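MupZ (Pseudomonas fluorescens, PDB 6FXD) probably acts as an epoxide hydrolase in mupirocin biosynthesis, within a cascade with a Rieske oxygenase that creates oxygen heterocycles. Local coordinates at residues Phe47-Tyr60 with Val74-Ile88. Numbering follows the deposited sequence.
Sequences FIEKTSKEPGCLYY and VYSDAQGLLNHLVNI
Phe-47 meets Ile-88 through CD2 and CE2 of its ring, CD2 lying 3.5 Å from Ile-88 CG1. The two side chains cross at about a right angle. Lys-50 uses both backbone and side chain on Asn-87. Its carbonyl O accepts a bond from Asn-87 ND2 that arrives above the carbonyl plane, and its CE lies against Asn-87 OD1. Thr-51 OG1 bonds back to Phe-47 O and sits in plane at the His-84 edge, 3.2 Å from His-84 CE1.

Glu-54 reaches helix 78-94 with its chain extended beyond CG (chi2 169°). One oxygen takes two bonds: Glu-54 OE2 accepts from His-84 ND1 (2.8 Å) on its syn lone pair and from Asn-87 ND2 (2.8 Å) on its anti lone pair. Carboxylate and amide planes are nearly perpendicular, 81° apart. The other oxygen, OE1, is linked by a water to Gly-80 O. A leucine in place of Glu-54 would probably leave His-84 ND1 without its acceptor and its ring less firmly held against rotation.

This is the ferredoxin-like beta-alpha-beta-beta-alpha-beta fold; both helices cover one face of the sheet, and strands 57-65 and 68-75 form its hairpin. Gly-56 lets the two segments come close, its CA 4.5 Å from Gly-80 CA. Gly-56 O accepts from Ser-76 N at 2.9 Å. Cys-57 SG lies obliquely beside the Tyr-75 ring, whose OH bonds Glu-73. Leu-58 and Tyr-59 both face Val-74 in a classic beta bulge. Leu-58 N gives Val-74 O a 2.8 Å bond; that from Tyr-59 N is weak. Tyr-59 and Tyr-60 also pair with a strand of the second subunit, so the sheet runs across the interface. Tyr-60 CE1 approaches His-84 CE1 obliquely, and a water joins Tyr-60 OH to His-84 NE2.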
# COMPACT_ATOMS: atom_id res chain seq x y z
N PHE A 47 21.58 -20.90 -19.41
CA PHE A 47 20.51 -20.63 -18.45
C PHE A 47 19.59 -19.53 -18.94
O PHE A 47 18.38 -19.59 -18.72
CB PHE A 47 21.11 -20.23 -17.11
CG PHE A 47 21.53 -21.40 -16.28
CD1 PHE A 47 22.69 -22.09 -16.59
CD2 PHE A 47 20.76 -21.81 -15.22
CE1 PHE A 47 23.07 -23.19 -15.84
CE2 PHE A 47 21.15 -22.89 -14.45
CZ PHE A 47 22.32 -23.58 -14.77
N ILE A 48 20.13 -18.51 -19.62
CA ILE A 48 19.29 -17.44 -20.16
C ILE A 48 18.36 -17.99 -21.23
O ILE A 48 17.17 -17.64 -21.29
CB ILE A 48 20.16 -16.29 -20.70
CG1 ILE A 48 20.81 -15.53 -19.54
CG2 ILE A 48 19.33 -15.37 -21.55
CD1 ILE A 48 22.00 -14.71 -19.94
N GLU A 49 18.88 -18.83 -22.12
CA GLU A 49 18.00 -19.36 -23.16
C GLU A 49 16.85 -20.15 -22.56
O GLU A 49 15.70 -20.04 -23.01
CB GLU A 49 18.82 -20.24 -24.09
CG GLU A 49 18.10 -20.63 -25.40
CD GLU A 49 17.13 -21.79 -25.26
OE1 GLU A 49 17.34 -22.66 -24.40
OE2 GLU A 49 16.15 -21.83 -26.06
N LYS A 50 17.16 -21.00 -21.57
CA LYS A 50 16.12 -21.82 -20.96
C LYS A 50 15.08 -20.96 -20.26
O LYS A 50 13.88 -21.18 -20.40
CB LYS A 50 16.79 -22.78 -19.98
CG LYS A 50 15.91 -23.89 -19.43
CD LYS A 50 15.62 -24.96 -20.47
CE LYS A 50 14.75 -26.06 -19.86
NZ LYS A 50 13.91 -26.76 -20.87
N THR A 51 15.55 -19.93 -19.53
CA THR A 51 14.64 -19.10 -18.75
C THR A 51 13.81 -18.18 -19.63
O THR A 51 12.69 -17.80 -19.26
CB THR A 51 15.46 -18.32 -17.72
OG1 THR A 51 16.17 -19.25 -16.91
CG2 THR A 51 14.59 -17.46 -16.85
N SER A 52 14.31 -17.84 -20.82
CA SER A 52 13.61 -16.90 -21.68
C SER A 52 12.28 -17.43 -22.19
O SER A 52 11.46 -16.63 -22.68
CB SER A 52 14.47 -16.48 -22.87
OG SER A 52 14.60 -17.52 -23.83
N LYS A 53 12.04 -18.73 -22.10
CA LYS A 53 10.78 -19.32 -22.52
C LYS A 53 9.73 -19.36 -21.40
O LYS A 53 8.62 -19.85 -21.63
CB LYS A 53 11.02 -20.73 -23.06
CG LYS A 53 11.83 -20.70 -24.34
CD LYS A 53 13.07 -21.56 -24.24
CE LYS A 53 12.85 -22.87 -24.95
NZ LYS A 53 14.06 -23.72 -24.91
N GLU A 54 10.06 -18.85 -20.22
CA GLU A 54 9.10 -18.82 -19.11
C GLU A 54 8.19 -17.61 -19.24
O GLU A 54 8.68 -16.47 -19.16
CB GLU A 54 9.83 -18.76 -17.78
CG GLU A 54 10.72 -19.97 -17.49
CD GLU A 54 11.61 -19.75 -16.28
OE1 GLU A 54 11.32 -18.83 -15.47
OE2 GLU A 54 12.59 -20.52 -16.15
N PRO A 55 6.87 -17.80 -19.35
CA PRO A 55 5.97 -16.64 -19.43
C PRO A 55 6.05 -15.71 -18.24
O PRO A 55 5.86 -14.50 -18.39
CB PRO A 55 4.57 -17.28 -19.53
CG PRO A 55 4.81 -18.66 -19.99
CD PRO A 55 6.13 -19.07 -19.42
N GLY A 56 6.33 -16.25 -17.06
CA GLY A 56 6.38 -15.47 -15.84
C GLY A 56 7.67 -14.73 -15.58
O GLY A 56 7.76 -13.98 -14.61
N CYS A 57 8.70 -14.91 -16.41
CA CYS A 57 9.98 -14.26 -16.19
C CYS A 57 10.03 -12.94 -16.95
O CYS A 57 9.88 -12.91 -18.18
CB CYS A 57 11.15 -15.16 -16.59
SG CYS A 57 12.74 -14.34 -16.25
N LEU A 58 10.24 -11.84 -16.22
CA LEU A 58 10.31 -10.50 -16.80
C LEU A 58 11.73 -10.02 -17.04
O LEU A 58 11.95 -9.18 -17.92
CB LEU A 58 9.60 -9.50 -15.89
CG LEU A 58 8.16 -9.86 -15.50
CD1 LEU A 58 7.61 -8.86 -14.47
CD2 LEU A 58 7.26 -9.95 -16.71
N TYR A 59 12.69 -10.47 -16.24
CA TYR A 59 14.08 -10.05 -16.37
C TYR A 59 14.96 -11.16 -15.81
O TYR A 59 14.64 -11.74 -14.78
CB TYR A 59 14.32 -8.78 -15.55
CG TYR A 59 15.66 -8.14 -15.76
CD1 TYR A 59 16.77 -8.55 -15.03
CD2 TYR A 59 15.81 -7.09 -16.66
CE1 TYR A 59 18.01 -7.96 -15.21
CE2 TYR A 59 17.04 -6.49 -16.84
CZ TYR A 59 18.13 -6.92 -16.12
OH TYR A 59 19.35 -6.32 -16.30
N TYR A 60 16.07 -11.44 -16.49
CA TYR A 60 16.98 -12.49 -16.03
C TYR A 60 18.37 -12.11 -16.55
O TYR A 60 18.63 -12.23 -17.75
CB TYR A 60 16.54 -13.84 -16.57
CG TYR A 60 17.25 -15.05 -16.00
CD1 TYR A 60 16.91 -15.57 -14.75
CD2 TYR A 60 18.23 -15.70 -16.74
CE1 TYR A 60 17.54 -16.71 -14.26
CE2 TYR A 60 18.87 -16.81 -16.25
CZ TYR A 60 18.53 -17.32 -15.03
OH TYR A 60 19.19 -18.44 -14.59
N VAL A 74 13.62 -11.48 -12.10
CA VAL A 74 12.38 -10.77 -11.80
C VAL A 74 11.23 -11.55 -12.40
O VAL A 74 11.23 -11.83 -13.61
CB VAL A 74 12.42 -9.32 -12.32
CG1 VAL A 74 11.14 -8.61 -11.91
CG2 VAL A 74 13.66 -8.59 -11.76
N TYR A 75 10.24 -11.90 -11.57
CA TYR A 75 9.10 -12.71 -11.98
C TYR A 75 7.81 -11.95 -11.71
O TYR A 75 7.74 -11.14 -10.79
CB TYR A 75 9.07 -14.05 -11.23
CG TYR A 75 10.36 -14.82 -11.42
CD1 TYR A 75 10.57 -15.58 -12.57
CD2 TYR A 75 11.38 -14.75 -10.49
CE1 TYR A 75 11.76 -16.26 -12.77
CE2 TYR A 75 12.57 -15.42 -10.68
CZ TYR A 75 12.76 -16.19 -11.82
OH TYR A 75 13.94 -16.85 -12.01
N SER A 76 6.79 -12.20 -12.53
CA SER A 76 5.56 -11.43 -12.37
C SER A 76 4.84 -11.73 -11.06
O SER A 76 4.04 -10.90 -10.62
CB SER A 76 4.65 -11.61 -13.59
OG SER A 76 4.35 -12.97 -13.80
N ASP A 77 5.07 -12.90 -10.46
CA ASP A 77 4.50 -13.25 -9.16
C ASP A 77 5.28 -14.44 -8.60
O ASP A 77 6.22 -14.94 -9.23
CB ASP A 77 2.99 -13.53 -9.26
CG ASP A 77 2.65 -14.64 -10.26
OD1 ASP A 77 3.52 -15.46 -10.60
OD2 ASP A 77 1.48 -14.70 -10.69
N ALA A 78 4.88 -14.90 -7.41
CA ALA A 78 5.58 -15.99 -6.75
C ALA A 78 5.53 -17.26 -7.59
O ALA A 78 6.51 -18.01 -7.65
CB ALA A 78 4.97 -16.25 -5.37
N GLN A 79 4.39 -17.51 -8.24
CA GLN A 79 4.26 -18.67 -9.10
C GLN A 79 5.30 -18.67 -10.22
O GLN A 79 5.81 -19.73 -10.60
CB GLN A 79 2.85 -18.74 -9.68
CG GLN A 79 2.54 -20.06 -10.39
CD GLN A 79 2.67 -21.27 -9.48
OE1 GLN A 79 2.06 -21.32 -8.42
NE2 GLN A 79 3.48 -22.24 -9.90
N GLY A 80 5.64 -17.49 -10.75
CA GLY A 80 6.69 -17.44 -11.77
C GLY A 80 8.02 -17.95 -11.25
O GLY A 80 8.75 -18.64 -11.97
N LEU A 81 8.37 -17.59 -10.01
CA LEU A 81 9.62 -18.07 -9.43
C LEU A 81 9.58 -19.58 -9.22
O LEU A 81 10.55 -20.28 -9.51
CB LEU A 81 9.96 -17.30 -8.14
CG LEU A 81 11.22 -17.69 -7.36
CD1 LEU A 81 12.45 -17.84 -8.26
CD2 LEU A 81 11.52 -16.70 -6.23
N LEU A 82 8.44 -20.10 -8.75
CA LEU A 82 8.31 -21.54 -8.61
C LEU A 82 8.41 -22.23 -9.97
O LEU A 82 9.02 -23.30 -10.07
CB LEU A 82 7.02 -21.89 -7.88
CG LEU A 82 6.93 -21.28 -6.46
CD1 LEU A 82 5.60 -21.55 -5.76
CD2 LEU A 82 8.13 -21.72 -5.60
N ASN A 83 7.81 -21.65 -11.01
CA ASN A 83 7.91 -22.27 -12.33
C ASN A 83 9.35 -22.31 -12.80
O ASN A 83 9.76 -23.27 -13.47
CB ASN A 83 7.06 -21.54 -13.37
CG ASN A 83 5.59 -21.68 -13.14
OD1 ASN A 83 5.15 -22.57 -12.41
ND2 ASN A 83 4.80 -20.83 -13.78
N HIS A 84 10.14 -21.28 -12.46
CA HIS A 84 11.55 -21.25 -12.85
C HIS A 84 12.33 -22.37 -12.17
O HIS A 84 13.17 -23.03 -12.80
CB HIS A 84 12.16 -19.90 -12.49
CG HIS A 84 13.64 -19.82 -12.70
ND1 HIS A 84 14.21 -19.80 -13.96
CD2 HIS A 84 14.67 -19.75 -11.82
CE1 HIS A 84 15.52 -19.71 -13.85
NE2 HIS A 84 15.83 -19.68 -12.56
N LEU A 85 12.07 -22.57 -10.88
CA LEU A 85 12.71 -23.64 -10.12
C LEU A 85 12.51 -24.98 -10.80
O LEU A 85 13.46 -25.76 -10.92
CB LEU A 85 12.10 -23.67 -8.72
CG LEU A 85 13.01 -24.01 -7.55
CD1 LEU A 85 13.97 -22.86 -7.34
CD2 LEU A 85 12.18 -24.25 -6.30
N VAL A 86 11.29 -25.26 -11.27
CA VAL A 86 11.02 -26.52 -11.96
C VAL A 86 11.72 -26.54 -13.32
O VAL A 86 12.27 -27.58 -13.73
CB VAL A 86 9.51 -26.73 -12.11
CG1 VAL A 86 9.22 -27.97 -12.97
CG2 VAL A 86 8.85 -26.87 -10.74
N ASN A 87 11.68 -25.42 -14.04
CA ASN A 87 12.22 -25.38 -15.40
C ASN A 87 13.73 -25.60 -15.40
O ASN A 87 14.27 -26.28 -16.28
CB ASN A 87 11.89 -24.02 -16.02
CG ASN A 87 12.36 -23.88 -17.47
OD1 ASN A 87 12.21 -24.79 -18.27
ND2 ASN A 87 12.90 -22.71 -17.80
N ILE A 88 14.42 -25.04 -14.41
CA ILE A 88 15.87 -24.99 -14.39
C ILE A 88 16.48 -26.12 -13.59
O ILE A 88 17.71 -26.23 -13.54
CB ILE A 88 16.34 -23.61 -13.85
CG1 ILE A 88 17.58 -23.15 -14.60
CG2 ILE A 88 16.50 -23.64 -12.32
CD1 ILE A 88 17.27 -22.56 -15.96
O HOH W 1 8.90 -18.12 -14.64
O HOH W 2 6.68 -18.84 -15.90
O HOH W 3 18.54 -19.18 -11.86